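PDB 6PI9: 16S rRNA (guanine(1405)-N(7))-methyltransferase, which probably methylates the N7 position of guanosine 1405 in 16S rRNA, using S-adenosyl-L-methionine as donor, and so confers resistance to various aminoglycosides. Local coordinates for residues A48-H51 against L52-T56; T26-R29 against V30-L34; D101-M104 against R105-P109. All coordinates share one frame; numbering follows the deposited sequence.

All three interactions are local contacts along single helices. Interactions 1 and 2 lie on helices 41-57 and 24-34, which follow each other in the chain and pack together. Their centres are 10 Å apart, and Ala-48 CA meets Leu-34 CD1 at 3.6 Å. Both helices come close to bound S-adenosyl-L-homocysteine, interaction 1 through Ile-55 and Thr-56, interaction 2 through Arg-29. Interaction 3 lies across the centre of the chain, on helix 100-111, the helix before the first strand of the Rossmann-like sheet. Its centre is 32 Å from that of interaction 1 and 38 Å from that of interaction 2. The nearest atoms of its Trp-103 side chain and the ligand are about 8 Å apart.

Interaction 1. Residues A48-H51 against L52-T56; sequences ARTH and LHQIT. With SAH (S-adenosyl-L-homocysteine), chain B.
Ala-48 and Leu-52 meet one turn apart on the alpha-helix 41-57, whose C-terminal end borders the cofactor pocket. Leu-52 N donates to Ala-48 O at 2.8 Å with an N-H...O angle of 165°. The next residues repeat this i to i+4 pattern, through Ile-55 N on His-51 O and Thr-56 N on Leu-52 O. The tight part is the buried side. Leu-52 lays CG against Ala-48 O at 3.2 Å, though its CD1 comes only to within 4.5 Å of Ala-48 CB. Val-30 of helix 24-34 and Leu-13 of helix 4-14 close this side. Ile-55 is buried as well. Its CG1 stands between the backbone N and the carbonyl carbon (chi1 75°), while CG2 lies beside the N and packs on His-51 O at 3.4 Å. His-51 has two deposited conformers, so the contact of its ring with Ile-55 is less certain.

The looser side holds Arg-49, His-53 and Gln-54, all partly exposed. Arg-49 ends in a salt bridge with Glu-45 instead of crossing to 52-56. His-53 ND1 bonds a water at 2.9 Å, and this water gives a weak bond to Thr-50 O. Gln-54 runs extended beyond CG and crosses Thr-50 at an angle, its CG resting on Thr-50 O at 3.1 Å. The second subunit covers part of this side: its Arg-94 NE is hydrogen-bonded to Thr-50 OG1, and its Leu-218 packs on Gln-54.

The last two residues line the ligand pocket. Ile-55 O lies 3.1 Å from C8 of the adenine. In Thr-56 a chi1 of -179° swings OG1 away from the backbone N and to the ribose, where it donates to O2' of S-adenosyl-L-homocysteine at 3.0 Å.

Interaction 2. Residues T26-R29 against V30-L34; sequences TVRR and VFMEL
Arg-29 NH1 is shared by two partners on the alpha-helix 24-34. It forms a salt bridge with Glu-33 OE2, one turn on, at 3.3 Å, and a weak bond to a water. Both partners sit at the guanidinium edge, in its plane. The fit is less even on the acid side. The guanidinium and carboxylate planes are 52° apart, and NH1 meets OE2 from above the carboxylate plane. The bridge is rather long, and it is not a flat two-pronged pair. The same water lies 2.6 Å from Glu-33 OE1, to which it probably donates, and loosely links the two charged groups.

Arg-29 bends at chi3 (52°), which brings its NH1 alongside Glu-33. The two side chains lie side by side and point the same way. Glu-33 CG also rests on Arg-29 O at 3.2 Å. The strongest partner of the arginine is Asp-167, a ligand-binding residue, which takes a salt bridge from NH2 and a hydrogen bond from Thr-26 OG1. Arg-29 and Thr-26 thus probably help position that aspartate.

The backbone bonds are regular, the shortest being Met-32 N to Arg-28 O at 2.8 Å. On the buried side Val-30 leans on helix 41-57. Its CG2 lies over one face of the Arg-29 guanidinium, 4.1 Å from Arg-29 NH1.

Interaction 3. Residues D101-M104 against R105-P109; sequences DEWM and RRVSP
Arg-105, Glu-102 and Met-104 carry most of this contact on the alpha-helix 100-111. In one of its two conformers, Arg-105 folds back at chi3 (-44°) and lays its guanidinium over the helix backbone. Glu-102 CA sits 3.3 Å above one face of it. With a second conformer present, this cover is tentative.

Glu-102 stretches out fully and pairs with Arg-106 instead. Its OE2 accepts from Arg-106 NH1 at 3.2 Å in a salt bridge. The two flat groups are nearly coplanar, 4° apart, and the bond runs nearly along the C-O axis.

Met-104 works through its carbonyl. Met-104 O accepts from Ser-108 N at 2.9 Å and from Ser-108 OG at 2.5 Å, with OG above the carbonyl plane. Ser-108 OG stands between its backbone N and carbonyl carbon (chi1 54°), which turns it back onto the previous turn. Met-104 CE packs on Ser-108 CB at 3.8 Å.

On the buried side, Val-107 CG2 sits 3.9 Å from the centroid of the Trp-103 six-membered ring, in a CH-pi contact. Val-254 of the sheet packs on both side chains, and Phe-247 on Val-107.

Pro-109 has no N-H to continue the pattern, and the helix kinks there. Just before the kink, Met-104 O takes both the N-H and the hydroxyl of Ser-108, so two donors of one residue share a single acceptor.

Interaction 1. Residues A48-H51 against L52-T56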
# COMPACT_ATOMS: atom_id res chain seq x y z
N ALA A 48 14.02 0.43 7.87
CA ALA A 48 13.29 -0.69 8.47
C ALA A 48 11.85 -0.30 8.71
O ALA A 48 10.93 -1.11 8.55
CB ALA A 48 13.93 -1.10 9.80
N ARG A 49 11.63 0.95 9.14
CA ARG A 49 10.27 1.42 9.30
C ARG A 49 9.52 1.33 7.98
O ARG A 49 8.39 0.85 7.91
CB ARG A 49 10.29 2.84 9.86
CG ARG A 49 8.94 3.34 10.26
CD ARG A 49 9.05 4.42 11.32
NE ARG A 49 10.28 5.20 11.25
CZ ARG A 49 11.16 5.33 12.25
NH1 ARG A 49 10.95 4.72 13.42
NH2 ARG A 49 12.25 6.10 12.09
N THR A 50 10.16 1.79 6.89
CA THR A 50 9.49 1.70 5.59
C THR A 50 9.17 0.25 5.21
O THR A 50 8.05 -0.07 4.81
CB THR A 50 10.35 2.35 4.52
OG1 THR A 50 10.42 3.74 4.83
CG2 THR A 50 9.64 2.22 3.18
N HIS A 51 10.16 -0.64 5.33
CA HIS A 51 9.99 -2.08 5.06
C HIS A 51 8.83 -2.65 5.87
O HIS A 51 7.93 -3.31 5.33
CB HIS A 51 11.31 -2.81 5.41
CG HIS A 51 11.34 -4.30 5.15
ND1 HIS A 51 10.41 -5.17 5.68
CD2 HIS A 51 12.27 -5.08 4.53
CE1 HIS A 51 10.71 -6.41 5.34
NE2 HIS A 51 11.85 -6.39 4.65
N LEU A 52 8.84 -2.40 7.18
CA LEU A 52 7.82 -2.95 8.06
C LEU A 52 6.44 -2.40 7.72
O LEU A 52 5.44 -3.15 7.75
CB LEU A 52 8.19 -2.70 9.53
CG LEU A 52 9.37 -3.58 9.92
CD1 LEU A 52 10.14 -3.05 11.17
CD2 LEU A 52 8.80 -5.01 10.20
N HIS A 53 6.35 -1.11 7.35
CA HIS A 53 5.06 -0.56 6.92
C HIS A 53 4.60 -1.26 5.64
O HIS A 53 3.41 -1.58 5.51
CB HIS A 53 5.15 0.96 6.70
CG HIS A 53 3.93 1.58 6.07
ND1 HIS A 53 3.85 1.91 4.73
CD2 HIS A 53 2.75 1.99 6.62
CE1 HIS A 53 2.68 2.47 4.48
NE2 HIS A 53 1.99 2.52 5.61
N GLN A 54 5.52 -1.52 4.70
CA GLN A 54 5.14 -2.16 3.44
C GLN A 54 4.66 -3.59 3.66
O GLN A 54 3.70 -4.02 3.02
CB GLN A 54 6.31 -2.15 2.46
CG GLN A 54 6.74 -0.77 2.09
CD GLN A 54 7.96 -0.80 1.21
OE1 GLN A 54 8.79 0.11 1.25
NE2 GLN A 54 8.08 -1.86 0.40
N ILE A 55 5.28 -4.33 4.59
CA ILE A 55 4.88 -5.73 4.71
C ILE A 55 3.72 -5.95 5.68
O ILE A 55 2.99 -6.94 5.54
CB ILE A 55 6.08 -6.62 5.09
CG1 ILE A 55 6.47 -6.49 6.55
CG2 ILE A 55 7.26 -6.38 4.15
CD1 ILE A 55 7.48 -7.54 6.98
N THR A 56 3.51 -5.06 6.66
CA THR A 56 2.38 -5.29 7.54
C THR A 56 1.60 -4.03 7.99
O THR A 56 0.37 -4.07 8.08
CB THR A 56 2.87 -6.07 8.78
OG1 THR A 56 1.76 -6.33 9.65
CG2 THR A 56 3.95 -5.30 9.52
N SAH B . -4.30 -13.01 3.78
CA SAH B . -5.00 -11.84 4.36
CB SAH B . -4.03 -10.69 4.57
CG SAH B . -3.19 -10.23 3.35
SD SAH B . -2.31 -8.64 3.71
C SAH B . -6.16 -11.39 3.46
O SAH B . -6.08 -11.68 2.25
OXT SAH B . -7.12 -10.73 3.91
C5' SAH B . -0.62 -9.34 3.96
C4' SAH B . -0.40 -9.93 5.39
O4' SAH B . 0.86 -10.63 5.43
C3' SAH B . -0.41 -8.95 6.60
O3' SAH B . -1.40 -9.36 7.57
C2' SAH B . 0.98 -9.06 7.21
O2' SAH B . 0.89 -8.99 8.63
C1' SAH B . 1.37 -10.48 6.77
N9 SAH B . 2.80 -10.70 6.63
C8 SAH B . 3.68 -9.95 5.90
N7 SAH B . 4.89 -10.58 5.94
C5 SAH B . 4.77 -11.68 6.75
C6 SAH B . 5.65 -12.64 7.20
N6 SAH B . 6.94 -12.60 6.92
N1 SAH B . 5.15 -13.68 7.96
C2 SAH B . 3.85 -13.71 8.34
N3 SAH B . 2.96 -12.76 7.92
C4 SAH B . 3.45 -11.77 7.14
O HOH W 1 6.42 2.61 3.53

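Interaction 2. Residues T26-R29 against V30-L34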
# COMPACT_ATOMS: atom_id res chain seq x y z
N THR A 26 10.50 -10.23 14.33
CA THR A 26 10.42 -9.76 12.95
C THR A 26 11.01 -8.36 12.79
O THR A 26 11.79 -8.09 11.85
CB THR A 26 8.96 -9.79 12.51
OG1 THR A 26 8.56 -11.18 12.58
CG2 THR A 26 8.78 -9.24 11.09
N VAL A 27 10.68 -7.46 13.72
CA VAL A 27 11.27 -6.12 13.70
C VAL A 27 12.79 -6.25 13.70
O VAL A 27 13.49 -5.64 12.90
CB VAL A 27 10.80 -5.30 14.93
CG1 VAL A 27 11.50 -3.90 14.93
CG2 VAL A 27 9.27 -5.15 14.90
N ARG A 28 13.32 -7.01 14.65
CA ARG A 28 14.76 -7.18 14.77
C ARG A 28 15.38 -7.79 13.49
O ARG A 28 16.42 -7.33 13.00
CB ARG A 28 15.02 -8.03 16.01
CG ARG A 28 16.41 -8.07 16.48
CD ARG A 28 16.49 -8.88 17.84
NE ARG A 28 15.90 -8.20 19.00
CZ ARG A 28 14.76 -8.56 19.58
NH1 ARG A 28 14.05 -9.61 19.10
NH2 ARG A 28 14.32 -7.90 20.65
N ARG A 29 14.75 -8.85 12.95
CA ARG A 29 15.27 -9.46 11.72
C ARG A 29 15.35 -8.45 10.57
O ARG A 29 16.38 -8.34 9.87
CB ARG A 29 14.38 -10.66 11.31
CG ARG A 29 14.83 -11.31 10.01
CD ARG A 29 13.88 -12.44 9.49
NE ARG A 29 12.46 -12.05 9.39
CZ ARG A 29 11.93 -11.31 8.41
NH1 ARG A 29 12.70 -10.89 7.40
NH2 ARG A 29 10.62 -11.03 8.41
N VAL A 30 14.27 -7.68 10.37
CA VAL A 30 14.28 -6.69 9.28
C VAL A 30 15.37 -5.67 9.51
O VAL A 30 16.13 -5.29 8.59
CB VAL A 30 12.88 -6.03 9.20
CG1 VAL A 30 12.87 -4.75 8.36
CG2 VAL A 30 11.89 -7.04 8.60
N PHE A 31 15.49 -5.20 10.75
CA PHE A 31 16.50 -4.17 10.98
C PHE A 31 17.91 -4.74 10.76
O PHE A 31 18.79 -4.05 10.20
CB PHE A 31 16.31 -3.60 12.39
CG PHE A 31 17.36 -2.57 12.78
CD1 PHE A 31 17.25 -1.23 12.36
CD2 PHE A 31 18.46 -2.95 13.51
CE1 PHE A 31 18.21 -0.30 12.72
CE2 PHE A 31 19.43 -2.03 13.86
CZ PHE A 31 19.30 -0.71 13.49
N MET A 32 18.18 -5.95 11.25
CA MET A 32 19.53 -6.49 11.09
C MET A 32 19.87 -6.81 9.62
O MET A 32 21.05 -6.76 9.23
CB MET A 32 19.69 -7.76 11.95
CG MET A 32 19.62 -7.50 13.43
SD MET A 32 20.73 -6.23 14.06
CE MET A 32 22.33 -7.00 13.79
N GLU A 33 18.87 -7.15 8.81
CA GLU A 33 19.12 -7.31 7.38
C GLU A 33 19.52 -5.99 6.73
O GLU A 33 20.35 -5.96 5.81
CB GLU A 33 17.88 -7.89 6.69
CG GLU A 33 17.62 -9.32 7.04
CD GLU A 33 16.31 -9.85 6.45
OE1 GLU A 33 15.66 -9.09 5.69
OE2 GLU A 33 15.93 -11.02 6.76
N LEU A 34 18.98 -4.88 7.23
CA LEU A 34 19.25 -3.58 6.60
C LEU A 34 20.46 -2.88 7.19
O LEU A 34 21.13 -2.07 6.49
CB LEU A 34 18.02 -2.67 6.74
CG LEU A 34 16.82 -3.22 5.95
CD1 LEU A 34 15.51 -2.54 6.38
CD2 LEU A 34 17.05 -3.02 4.46
O HOH W 2 13.31 -9.29 4.63

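Interaction 3. Residues D101-M104 against R105-P109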
# COMPACT_ATOMS: atom_id res chain seq x y z
N ASP A 101 -19.56 -13.01 -1.14
CA ASP A 101 -20.51 -14.05 -1.51
C ASP A 101 -20.01 -14.83 -2.71
O ASP A 101 -19.83 -16.06 -2.65
CB ASP A 101 -21.89 -13.45 -1.76
CG ASP A 101 -22.55 -12.96 -0.48
OD1 ASP A 101 -22.27 -13.54 0.59
OD2 ASP A 101 -23.36 -12.00 -0.56
N GLU A 102 -19.72 -14.14 -3.81
CA GLU A 102 -19.11 -14.80 -4.94
C GLU A 102 -17.86 -15.60 -4.53
O GLU A 102 -17.67 -16.74 -4.98
CB GLU A 102 -18.77 -13.76 -6.00
CG GLU A 102 -18.22 -14.37 -7.22
CD GLU A 102 -17.80 -13.37 -8.29
OE1 GLU A 102 -18.05 -12.15 -8.10
OE2 GLU A 102 -17.22 -13.80 -9.31
N TRP A 103 -17.01 -15.03 -3.65
CA TRP A 103 -15.78 -15.70 -3.25
C TRP A 103 -16.08 -17.04 -2.56
O TRP A 103 -15.48 -18.07 -2.86
CB TRP A 103 -14.98 -14.76 -2.34
CG TRP A 103 -13.52 -15.09 -2.13
CD1 TRP A 103 -12.43 -14.50 -2.75
CD2 TRP A 103 -12.98 -16.07 -1.24
NE1 TRP A 103 -11.26 -15.08 -2.31
CE2 TRP A 103 -11.58 -16.03 -1.37
CE3 TRP A 103 -13.57 -16.98 -0.34
CZ2 TRP A 103 -10.75 -16.87 -0.65
CZ3 TRP A 103 -12.75 -17.82 0.38
CH2 TRP A 103 -11.35 -17.76 0.22
N MET A 104 -17.00 -17.05 -1.61
CA MET A 104 -17.29 -18.32 -0.94
C MET A 104 -17.98 -19.31 -1.88
O MET A 104 -17.65 -20.50 -1.88
CB MET A 104 -18.12 -18.07 0.30
CG MET A 104 -17.30 -17.63 1.49
SD MET A 104 -16.38 -18.97 2.26
CE MET A 104 -17.71 -20.01 2.88
N ARG A 105 -18.93 -18.83 -2.69
CA ARG A 105 -19.57 -19.70 -3.68
C ARG A 105 -18.55 -20.41 -4.55
O ARG A 105 -18.72 -21.58 -4.89
CB ARG A 105 -20.53 -18.89 -4.55
CG ARG A 105 -21.48 -19.72 -5.39
CD ARG A 105 -22.18 -18.86 -6.42
NE ARG A 105 -22.63 -17.59 -5.85
CZ ARG A 105 -22.27 -16.39 -6.32
NH1 ARG A 105 -21.47 -16.30 -7.37
NH2 ARG A 105 -22.72 -15.29 -5.73
N ARG A 106 -17.51 -19.69 -4.96
CA ARG A 106 -16.48 -20.27 -5.83
C ARG A 106 -15.28 -20.97 -5.19
O ARG A 106 -14.61 -21.77 -5.84
CB ARG A 106 -15.97 -19.20 -6.81
CG ARG A 106 -17.06 -18.56 -7.65
CD ARG A 106 -16.73 -18.63 -9.14
NE ARG A 106 -16.51 -17.30 -9.70
CZ ARG A 106 -15.94 -17.08 -10.88
NH1 ARG A 106 -15.78 -15.83 -11.32
NH2 ARG A 106 -15.51 -18.09 -11.62
N VAL A 107 -15.00 -20.69 -3.92
CA VAL A 107 -13.85 -21.31 -3.25
C VAL A 107 -14.25 -22.41 -2.26
O VAL A 107 -13.52 -23.39 -2.10
CB VAL A 107 -12.96 -20.25 -2.55
CG1 VAL A 107 -11.87 -20.91 -1.74
CG2 VAL A 107 -12.33 -19.32 -3.56
N SER A 108 -15.35 -22.23 -1.52
CA SER A 108 -15.61 -23.16 -0.42
C SER A 108 -15.79 -24.62 -0.85
O SER A 108 -15.31 -25.50 -0.12
CB SER A 108 -16.83 -22.72 0.41
OG SER A 108 -17.96 -22.53 -0.38
N PRO A 109 -16.46 -24.96 -1.96
CA PRO A 109 -16.50 -26.38 -2.33
C PRO A 109 -15.10 -26.96 -2.49
O PRO A 109 -14.92 -28.17 -2.27
CB PRO A 109 -17.32 -26.41 -3.63
CG PRO A 109 -17.37 -25.02 -4.15
CD PRO A 109 -17.29 -24.15 -2.88